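Malonyl CoA-acyl carrier protein transacylase (PDB 3QAT) catalyses transfer of the malonyl group from malonyl-CoA to acyl carrier protein, probably supplying extender units for fatty acid biosynthesis. Local coordinates at residues 209-212 against 213-216; 22-25 against 26-30; 182-185 against 186-189. All coordinates share one frame; numbering follows the deposited sequence.

Contact 1 (209-212 against 213-216)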
loop_
_atom_site.group_PDB
_atom_site.type_symbol
_atom_site.label_atom_id
_atom_site.label_comp_id
_atom_site.label_asym_id
_atom_site.label_seq_id
_atom_site.Cartn_x
_atom_site.Cartn_y
_atom_site.Cartn_z
ATOM N N ALA A 209 10.771 13.566 -3.180
ATOM C CA ALA A 209 11.350 14.417 -2.127
ATOM C C ALA A 209 10.397 15.540 -1.712
ATOM O O ALA A 209 10.528 16.098 -0.608
ATOM C CB ALA A 209 12.695 14.979 -2.581
ATOM N N LEU A 210 9.440 15.876 -2.574
ATOM C CA LEU A 210 8.435 16.893 -2.274
ATOM C C LEU A 210 7.534 16.535 -1.083
ATOM O O LEU A 210 6.876 17.413 -0.509
ATOM C CB LEU A 210 7.577 17.206 -3.500
ATOM C CG LEU A 210 8.266 17.835 -4.715
ATOM C CD1 LEU A 210 7.271 17.929 -5.847
ATOM C CD2 LEU A 210 8.780 19.224 -4.392
ATOM N N MET A 211 7.511 15.244 -0.736
ATOM C CA MET A 211 6.724 14.751 0.395
ATOM C C MET A 211 7.401 14.966 1.731
ATOM O O MET A 211 6.869 14.534 2.751
ATOM C CB MET A 211 6.454 13.244 0.253
ATOM C CG MET A 211 5.161 12.833 -0.433
ATOM S SD MET A 211 3.628 13.748 -0.108
ATOM C CE MET A 211 3.889 14.599 -1.629
ATOM N N GLN A 212 8.557 15.633 1.753
ATOM C CA GLN A 212 9.279 15.812 3.026
ATOM C C GLN A 212 8.438 16.318 4.217
ATOM O O GLN A 212 8.612 15.793 5.311
ATOM C CB GLN A 212 10.555 16.647 2.858
ATOM C CG GLN A 212 11.458 16.604 4.079
ATOM C CD GLN A 212 12.077 15.232 4.291
ATOM O OE1 GLN A 212 12.519 14.576 3.334
ATOM N NE2 GLN A 212 12.121 14.791 5.548
ATOM N N PRO A 213 7.539 17.321 4.025
ATOM C CA PRO A 213 6.712 17.742 5.181
ATOM C C PRO A 213 5.835 16.600 5.744
ATOM O O PRO A 213 5.587 16.527 6.960
ATOM C CB PRO A 213 5.832 18.859 4.597
ATOM C CG PRO A 213 6.646 19.416 3.442
ATOM C CD PRO A 213 7.289 18.179 2.845
ATOM N N ALA A 214 5.386 15.702 4.877
ATOM C CA ALA A 214 4.595 14.569 5.332
ATOM C C ALA A 214 5.464 13.532 6.059
ATOM O O ALA A 214 4.998 12.880 7.008
ATOM C CB ALA A 214 3.840 13.924 4.164
ATOM N N ALA A 215 6.708 13.356 5.614
ATOM C CA ALA A 215 7.648 12.489 6.326
ATOM C C ALA A 215 7.882 12.994 7.756
ATOM O O ALA A 215 7.864 12.212 8.710
ATOM C CB ALA A 215 8.979 12.373 5.558
ATOM N N ASN A 216 8.106 14.304 7.889
ATOM C CA ASN A 216 8.295 14.904 9.210
ATOM C C ASN A 216 7.070 14.689 10.115
ATOM O O ASN A 216 7.217 14.369 11.304
ATOM C CB ASN A 216 8.595 16.391 9.072
ATOM C CG ASN A 216 9.881 16.660 8.317
ATOM O OD1 ASN A 216 10.739 15.780 8.173
ATOM N ND2 ASN A 216 10.033 17.901 7.841
#
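The carbonyl oxygen of Met211 takes two backbone N-H groups from the turn that follows it, one firmly and one weakly. Ala215 N reaches Met211 O at 3.1 Å, the regular i to i+4 bond of an alpha helix, while Ala214 N lies at 2.8 Å from the same Met211 O but is poorly aligned and counts as weak. One step on, Asn216 N binds Gln212 O at 3.0 Å, and the two side chains repeat the i to i+4 link on the outer surface. Gln212 NE2 donates to Asn216 OD1 over 3.1 Å. The bond is fairly straight at the hydrogen and keeps to the amide plane of Gln212, yet it meets the Asn216 carbonyl from above, 38° out of its plane. With CG anti to the backbone N (chi1 -168°) and a bend at chi2, Gln212 turns its amide down the helix; the two amide planes end 52° apart. On the buried side Met211 SD lies 4.3 Å from Ala214 CB, and both residues pack on Val257 of helix 246-258 and on Met127 of helix 113-129. Pro213, with no N-H to give, sits in the first turn, where a helix asks for none. The arrangement is that of a 3-10 turn running into the N-terminal end of an alpha helix, here helix 212-224 of the acyl transferase domain.

Contact 2 (22-25 against 26-30)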
loop_
_atom_site.group_PDB
_atom_site.type_symbol
_atom_site.label_atom_id
_atom_site.label_comp_id
_atom_site.label_asym_id
_atom_site.label_seq_id
_atom_site.Cartn_x
_atom_site.Cartn_y
_atom_site.Cartn_z
ATOM N N GLY A 22 -16.037 -3.967 1.633
ATOM C CA GLY A 22 -16.225 -4.382 3.014
ATOM C C GLY A 22 -17.674 -4.483 3.497
ATOM O O GLY A 22 -17.887 -5.064 4.545
ATOM N N LYS A 23 -18.655 -3.957 2.748
ATOM C CA LYS A 23 -20.033 -3.857 3.271
ATOM C C LYS A 23 -20.628 -5.254 3.458
ATOM O O LYS A 23 -21.161 -5.568 4.532
ATOM C CB LYS A 23 -20.936 -3.001 2.362
ATOM C CG LYS A 23 -22.412 -2.911 2.802
ATOM C CD LYS A 23 -22.547 -2.164 4.120
ATOM C CE LYS A 23 -23.944 -2.273 4.706
ATOM N NZ LYS A 23 -24.037 -1.480 5.959
ATOM N N VAL A 24 -20.511 -6.089 2.427
ATOM C CA VAL A 24 -21.027 -7.469 2.527
ATOM C C VAL A 24 -20.374 -8.252 3.678
ATOM O O VAL A 24 -21.059 -8.967 4.437
ATOM C CB VAL A 24 -20.897 -8.221 1.184
ATOM C CG1 VAL A 24 -21.236 -9.730 1.351
ATOM C CG2 VAL A 24 -21.805 -7.549 0.148
ATOM N N LEU A 25 -19.060 -8.090 3.832
ATOM C CA LEU A 25 -18.345 -8.769 4.898
ATOM C C LEU A 25 -18.876 -8.330 6.274
ATOM O O LEU A 25 -19.028 -9.170 7.160
ATOM C CB LEU A 25 -16.829 -8.537 4.786
ATOM C CG LEU A 25 -15.962 -9.626 5.423
ATOM C CD1 LEU A 25 -16.052 -10.947 4.614
ATOM C CD2 LEU A 25 -14.502 -9.159 5.544
ATOM N N THR A 26 -19.177 -7.040 6.441
ATOM C CA THR A 26 -19.750 -6.550 7.706
ATOM C C THR A 26 -21.138 -7.114 8.001
ATOM O O THR A 26 -21.500 -7.263 9.166
ATOM C CB THR A 26 -19.815 -5.014 7.841
ATOM O OG1 THR A 26 -20.760 -4.469 6.920
ATOM C CG2 THR A 26 -18.464 -4.374 7.625
ATOM N N GLU A 27 -21.893 -7.406 6.944
ATOM C CA GLU A 27 -23.234 -8.002 7.091
ATOM C C GLU A 27 -23.140 -9.463 7.522
ATOM O O GLU A 27 -24.018 -9.956 8.247
ATOM C CB GLU A 27 -24.021 -7.850 5.783
ATOM C CG GLU A 27 -24.421 -6.408 5.527
ATOM C CD GLU A 27 -24.955 -6.163 4.124
ATOM O OE1 GLU A 27 -24.728 -7.010 3.226
ATOM O OE2 GLU A 27 -25.592 -5.104 3.926
ATOM N N GLN A 28 -22.057 -10.127 7.117
ATOM C CA GLN A 28 -21.848 -11.571 7.299
ATOM C C GLN A 28 -21.131 -11.929 8.601
ATOM O O GLN A 28 -21.358 -13.005 9.158
ATOM C CB GLN A 28 -21.029 -12.144 6.132
ATOM C CG GLN A 28 -21.739 -12.166 4.784
ATOM C CD GLN A 28 -20.788 -12.525 3.649
ATOM O OE1 GLN A 28 -19.618 -12.109 3.633
ATOM N NE2 GLN A 28 -21.283 -13.307 2.697
ATOM N N PHE A 29 -20.271 -11.029 9.081
ATOM C CA PHE A 29 -19.427 -11.315 10.233
ATOM C C PHE A 29 -19.352 -10.139 11.184
ATOM O O PHE A 29 -18.983 -9.005 10.785
ATOM C CB PHE A 29 -17.988 -11.657 9.784
ATOM C CG PHE A 29 -17.892 -12.827 8.856
ATOM C CD1 PHE A 29 -17.858 -14.122 9.368
ATOM C CD2 PHE A 29 -17.819 -12.637 7.470
ATOM C CE1 PHE A 29 -17.755 -15.235 8.511
ATOM C CE2 PHE A 29 -17.720 -13.752 6.598
ATOM C CZ PHE A 29 -17.690 -15.039 7.125
ATOM N N VAL A 30 -19.677 -10.396 12.453
ATOM C CA VAL A 30 -19.491 -9.361 13.475
ATOM C C VAL A 30 -18.008 -8.939 13.582
ATOM O O VAL A 30 -17.728 -7.783 13.885
ATOM C CB VAL A 30 -20.111 -9.788 14.858
ATOM C CG1 VAL A 30 -19.223 -10.830 15.576
ATOM C CG2 VAL A 30 -20.378 -8.557 15.753
HETATM O O HOH W 1 -22.598 -2.756 7.923
#
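This is a local contact within one short helix, 23-28, at the periphery of the chain, early in the acyl transferase fold: side chains three and four residues apart meet along little more than one and a half turns. Gly22 stands at the N-cap with a positive phi of 80°, a backbone shape that favours glycine, and its O takes the N-H of Thr26. Lys23 O accepts twice, from Glu27 N and, at 2.7 Å, from Thr26 OG1. The threonine hydroxyl can fold back this way because chi1 of 68° puts OG1 between its own backbone N and carbonyl carbon; its methyl CG2 is left to lie 3.2 Å from Gly22 O. A water then links the Lys23 and Thr26 side chains, accepting from Lys23 NZ and donating to Thr26 OG1, each at 2.7 Å. Glu27 runs out extended beyond CG beside the lysine, so that OE2 comes to 3.4 Å from Lys23 CE, while Lys23 NZ stays 4.4 Å from Glu27 OE2, beyond a salt bridge. Further along, Val24 CG1 rests 3.6 Å from Gln28 CD. On the inner side Leu25 CD1 reaches the CD2-CE2 side of the Phe29 ring, 3.8 Å from CD2, and Leu25 O lies at the ring edge. Leu25 continues onto Ala75 and Val76 of helix 62-82, and Phe29 onto Val79; Phe29 is the first residue to leave helical angles and occupies the N-cap position of helix 30-43. The Thr26 hydroxyl is thus held in both roles, donor to Lys23 O and acceptor from water, while the lysine-glutamate attraction is probably modest, acting across a gap rather than through a direct ion pair.

Contact 3 (182-185 against 186-189)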
loop_
_atom_site.group_PDB
_atom_site.type_symbol
_atom_site.label_atom_id
_atom_site.label_comp_id
_atom_site.label_asym_id
_atom_site.label_seq_id
_atom_site.Cartn_x
_atom_site.Cartn_y
_atom_site.Cartn_z
ATOM N N VAL A 182 7.591 16.299 -14.621
ATOM C CA VAL A 182 6.865 15.034 -14.825
ATOM C C VAL A 182 6.145 15.013 -16.184
ATOM O O VAL A 182 6.155 13.988 -16.907
ATOM C CB VAL A 182 5.883 14.744 -13.642
ATOM C CG1 VAL A 182 5.026 13.472 -13.910
ATOM C CG2 VAL A 182 6.658 14.577 -12.314
ATOM N N GLU A 183 5.553 16.147 -16.554
ATOM C CA GLU A 183 4.922 16.287 -17.865
ATOM C C GLU A 183 5.927 16.018 -18.998
ATOM O O GLU A 183 5.618 15.307 -19.963
ATOM C CB GLU A 183 4.299 17.681 -18.005
ATOM C CG GLU A 183 3.469 17.840 -19.280
ATOM C CD GLU A 183 3.015 19.273 -19.521
ATOM O OE1 GLU A 183 3.294 20.161 -18.676
ATOM O OE2 GLU A 183 2.406 19.519 -20.589
ATOM N N THR A 184 7.125 16.588 -18.864
ATOM C CA THR A 184 8.172 16.409 -19.869
ATOM C C THR A 184 8.613 14.955 -19.906
ATOM O O THR A 184 8.828 14.398 -20.967
ATOM C CB THR A 184 9.364 17.351 -19.648
ATOM O OG1 THR A 184 8.871 18.699 -19.584
ATOM C CG2 THR A 184 10.373 17.224 -20.796
ATOM N N ALA A 185 8.730 14.345 -18.730
ATOM C CA ALA A 185 9.114 12.947 -18.632
ATOM C C ALA A 185 8.141 12.036 -19.365
ATOM O O ALA A 185 8.565 11.055 -19.987
ATOM C CB ALA A 185 9.232 12.532 -17.154
ATOM N N VAL A 186 6.842 12.341 -19.284
ATOM C CA VAL A 186 5.831 11.600 -20.056
ATOM C C VAL A 186 6.098 11.708 -21.570
ATOM O O VAL A 186 6.061 10.694 -22.281
ATOM C CB VAL A 186 4.365 12.008 -19.667
ATOM C CG1 VAL A 186 3.351 11.409 -20.621
ATOM C CG2 VAL A 186 4.045 11.522 -18.247
ATOM N N GLU A 187 6.369 12.926 -22.045
ATOM C CA GLU A 187 6.708 13.147 -23.463
ATOM C C GLU A 187 7.903 12.286 -23.865
ATOM O O GLU A 187 7.841 11.578 -24.885
ATOM C CB GLU A 187 7.003 14.626 -23.719
ATOM C CG GLU A 187 5.789 15.517 -23.522
ATOM C CD GLU A 187 6.141 17.000 -23.442
ATOM O OE1 GLU A 187 7.343 17.354 -23.496
ATOM O OE2 GLU A 187 5.203 17.823 -23.313
ATOM N N VAL A 188 8.955 12.308 -23.041
ATOM C CA VAL A 188 10.168 11.538 -23.325
ATOM C C VAL A 188 9.898 10.030 -23.306
ATOM O O VAL A 188 10.320 9.285 -24.192
ATOM C CB VAL A 188 11.325 11.905 -22.382
ATOM C CG1 VAL A 188 12.560 11.060 -22.709
ATOM C CG2 VAL A 188 11.674 13.402 -22.514
ATOM N N ALA A 189 9.148 9.567 -22.304
ATOM C CA ALA A 189 8.802 8.147 -22.244
ATOM C C ALA A 189 8.060 7.667 -23.486
ATOM O O ALA A 189 8.338 6.569 -24.009
ATOM C CB ALA A 189 7.965 7.865 -20.998
HETATM O O HOH W 2 2.782 17.293 -22.646
HETATM O O HOH W 3 6.280 19.383 -21.264
#
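Glu187 lays its side chain back over the preceding turn, its CB 3.3 Å from Thr184 O and its OE1 3.8 Å from Thr184 CA. CG sits anti to the carbonyl carbon (chi1 -66°) and the chain beyond it is extended, which brings the carboxylate over Thr184, whose CG2 methyl is 4.1 Å from Glu187 OE1. The other oxygen faces a like charge: Glu183 OE2 and Glu187 OE2 are 4.3 Å apart. Two waters sit at this pair. One donates to both of these oxygens, at 2.6 Å from Glu187 OE2 and farther from Glu183 OE2; the second donates to Glu187 OE2 and Thr184 OG1, so Glu187 OE2 receives two water hydrogens, which would be expected to damp the repulsion. The Thr184 hydroxyl also bonds back to Lys180 O, one turn earlier. Beneath these waters the backbone is regular alpha helix, its four i to i+4 bonds running from Val186 N to Val182 O through Ala189 N to Ala185 O, the last at 2.8 Å. Val188 CG2 leans over Thr184 O at 3.4 Å. On the sheet side, Val182, Val186 and Ala189 press helix 179-191 against strands 136-142 and 196-200, neighbours in the mixed sheet, while Ala185, Val188 and Ala189 meet Ile152 of helix 146-155, which packs the two helices together.

From the N terminus the chain meets contact 2 first, in helix 23-28, then contact 3 in helix 179-191, and finally contact 1 at the start of helix 212-224. Each is confined to neighbouring turns, so none closes a long loop, and the three follow in series without nesting or crossing. Contact 2 lies across the centre of the chain from the other two; its centre is about 44 Å from that of contact 3. Contacts 1 and 3 approach to about 7 Å at their nearest atoms, and strand 196-200 runs between them in sequence. Contact 3 backs the mixed sheet, whereas contacts 1 and 2 join separate groups of helices.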